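PDB 3OBK: delta-aminolevulinic acid dehydratase from Toxoplasma gondii ME49, which catalyses the condensation of two molecules of 5-aminolevulinic acid to porphobilinogen, an early step of tetrapyrrole biosynthesis, and assembles as an octamer. Local coordinates for the interface of chains A and B. Sequence-based numbering; all coordinates share one arbitrary frame. Chains: chain A/B, Delta-aminolevulinic acid dehydratase.

The interface of chains A and B. Residues chain A 156-159, 185-187, 238-239; chain B 22, 24.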
loop_
_atom_site.group_PDB
_atom_site.type_symbol
_atom_site.label_atom_id
_atom_site.label_comp_id
_atom_site.label_asym_id
_atom_site.label_seq_id
_atom_site.Cartn_x
_atom_site.Cartn_y
_atom_site.Cartn_z
ATOM N N ILE A 156 -24.222 32.633 0.443
ATOM C CA ILE A 156 -22.884 33.148 0.268
ATOM C C ILE A 156 -22.409 32.743 -1.120
ATOM O O ILE A 156 -22.000 31.618 -1.326
ATOM C CB ILE A 156 -21.916 32.572 1.329
ATOM C CG1 ILE A 156 -22.268 33.119 2.737
ATOM C CG2 ILE A 156 -20.480 32.923 0.958
ATOM C CD1 ILE A 156 -23.478 32.477 3.432
ATOM N N VAL A 157 -22.446 33.669 -2.063
ATOM C CA VAL A 157 -22.242 33.345 -3.473
ATOM C C VAL A 157 -20.779 33.189 -3.782
ATOM O O VAL A 157 -19.977 34.068 -3.486
ATOM C CB VAL A 157 -22.895 34.391 -4.439
ATOM C CG1 VAL A 157 -24.383 34.517 -4.141
ATOM C CG2 VAL A 157 -22.218 35.733 -4.367
ATOM N N ASN A 158 -20.452 32.055 -4.391
ATOM C CA ASN A 158 -19.082 31.611 -4.492
ATOM C C ASN A 158 -18.187 32.462 -5.368
ATOM O O ASN A 158 -17.172 32.977 -4.908
ATOM C CB ASN A 158 -19.013 30.190 -5.005
ATOM C CG ASN A 158 -17.685 29.554 -4.699
ATOM O OD1 ASN A 158 -17.483 29.063 -3.584
ATOM N ND2 ASN A 158 -16.752 29.589 -5.664
ATOM N N ASP A 159 -18.558 32.573 -6.628
ATOM C CA ASP A 159 -17.662 33.089 -7.635
ATOM C C ASP A 159 -17.450 34.594 -7.526
ATOM O O ASP A 159 -16.365 35.109 -7.783
ATOM C CB ASP A 159 -18.222 32.750 -9.015
ATOM C CG ASP A 159 -18.314 31.248 -9.254
ATOM O OD1 ASP A 159 -17.831 30.444 -8.418
ATOM O OD2 ASP A 159 -18.878 30.891 -10.304
ATOM N N MET A 185 -12.964 29.378 2.414
ATOM C CA MET A 185 -13.583 28.119 2.012
ATOM C C MET A 185 -14.544 28.235 0.817
ATOM O O MET A 185 -15.467 27.416 0.638
ATOM C CB MET A 185 -14.207 27.420 3.215
ATOM C CG MET A 185 -13.181 26.895 4.217
ATOM S SD MET A 185 -12.094 25.575 3.604
ATOM C CE MET A 185 -13.182 24.171 3.684
ATOM N N MET A 186 -14.306 29.223 -0.041
ATOM C CA MET A 186 -14.985 29.266 -1.329
ATOM C C MET A 186 -14.342 28.219 -2.181
ATOM O O MET A 186 -13.183 27.896 -1.993
ATOM C CB MET A 186 -14.838 30.620 -2.000
ATOM C CG MET A 186 -15.496 31.761 -1.225
ATOM S SD MET A 186 -17.263 31.511 -0.935
ATOM C CE MET A 186 -17.394 30.843 0.740
ATOM N N ASP A 187 -15.095 27.669 -3.113
ATOM C CA ASP A 187 -14.552 26.712 -4.026
ATOM C C ASP A 187 -13.671 27.396 -5.037
ATOM O O ASP A 187 -14.032 28.418 -5.589
ATOM C CB ASP A 187 -15.678 25.977 -4.729
ATOM C CG ASP A 187 -16.313 24.954 -3.846
ATOM O OD1 ASP A 187 -15.604 24.447 -2.957
ATOM O OD2 ASP A 187 -17.521 24.677 -4.010
ATOM N N THR A 238 -22.668 26.159 5.148
ATOM C CA THR A 238 -22.710 26.056 3.697
ATOM C C THR A 238 -21.326 26.262 3.038
ATOM O O THR A 238 -21.228 26.255 1.807
ATOM C CB THR A 238 -23.733 27.087 3.089
ATOM O OG1 THR A 238 -23.431 28.412 3.560
ATOM C CG2 THR A 238 -25.172 26.723 3.448
ATOM N N TYR A 239 -20.272 26.471 3.837
ATOM C CA TYR A 239 -18.928 26.598 3.308
ATOM C C TYR A 239 -17.796 26.025 4.171
ATOM O O TYR A 239 -16.926 25.339 3.633
ATOM C CB TYR A 239 -18.595 28.044 2.883
ATOM C CG TYR A 239 -18.758 29.199 3.853
ATOM C CD1 TYR A 239 -19.969 29.868 3.973
ATOM C CD2 TYR A 239 -17.679 29.708 4.547
ATOM C CE1 TYR A 239 -20.122 30.971 4.814
ATOM C CE2 TYR A 239 -17.820 30.835 5.391
ATOM C CZ TYR A 239 -19.055 31.459 5.511
ATOM O OH TYR A 239 -19.217 32.574 6.322
ATOM N N ARG B 22 -17.190 21.247 -7.153
ATOM C CA ARG B 22 -17.575 22.307 -6.179
ATOM C C ARG B 22 -17.986 21.611 -4.891
ATOM O O ARG B 22 -19.148 21.249 -4.730
ATOM C CB ARG B 22 -18.758 23.167 -6.669
ATOM C CG ARG B 22 -18.419 24.230 -7.713
ATOM C CD ARG B 22 -19.611 25.113 -8.132
ATOM N NE ARG B 22 -19.275 25.918 -9.314
ATOM C CZ ARG B 22 -18.783 27.160 -9.304
ATOM N NH1 ARG B 22 -18.599 27.824 -8.178
ATOM N NH2 ARG B 22 -18.485 27.754 -10.447
ATOM N N ARG B 24 -18.581 22.685 -2.077
ATOM C CA ARG B 24 -19.664 23.389 -1.399
ATOM C C ARG B 24 -21.039 22.836 -1.689
ATOM O O ARG B 24 -21.951 22.986 -0.861
ATOM C CB ARG B 24 -19.619 24.896 -1.700
ATOM C CG ARG B 24 -18.502 25.606 -0.935
ATOM C CD ARG B 24 -18.601 27.129 -1.037
ATOM N NE ARG B 24 -19.831 27.611 -0.433
ATOM C CZ ARG B 24 -20.403 28.773 -0.691
ATOM N NH1 ARG B 24 -19.851 29.636 -1.532
ATOM N NH2 ARG B 24 -21.540 29.077 -0.080
HETATM O O HOH W 1 -23.054 25.498 -0.051
HETATM O O HOH W 2 -19.013 26.671 -5.322
#
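B:Arg24, on the 3-10 helix 23-27 of the N-terminal arm, gives its backbone N to the syn lone pair of the carboxylate oxygen A:Asp187 OD2 at 3.0 Å, while A:Ile156 and A:Thr238 present backbone carbonyls to its side chain. The arm lies against the body of chain A in a two-fold dimer interface within the octamer. The B:Arg24 chain bends at chi3 (63°), turning the guanidinium edge-on to its acceptors. NH1 and NH2 of B:Arg24 converge on A:Ile156 O, each at 2.9 Å; the oxygen lies in the guanidinium plane, with NH2 on a carbonyl lone pair and NH1 tilted from the carbonyl plane. B:Arg24 NE reaches A:Thr238 O at 3.0 Å. B:Arg24 NH1 also meets the amide oxygen OD1 of A:Asn158, on a lone pair, at 3.2 Å. The methyl CE of A:Met186 lies over one face of the B:Arg24 guanidinium, with SD 3.3 Å from NH1.

At the start of helix 158-175, A:Asn158 is fixed on its own side: OD1 also accepts from A:Asp187 N, and ND2 donates to A:Asp187 O and A:Asp159 OD1. B:Arg22, its aliphatic stretch straight, pairs with both oxygens of the A:Asp159 carboxylate, NH1 by a salt bridge to OD1 at 2.7 Å and NH2 by a longer bond to OD2; guanidinium and carboxylate planes are turned 39° apart. Water 2 links B:Arg22 NH1 to A:Asp187 OD2, and water 1 joins A:Thr238 O, at 2.7 Å, to B:Arg24 O.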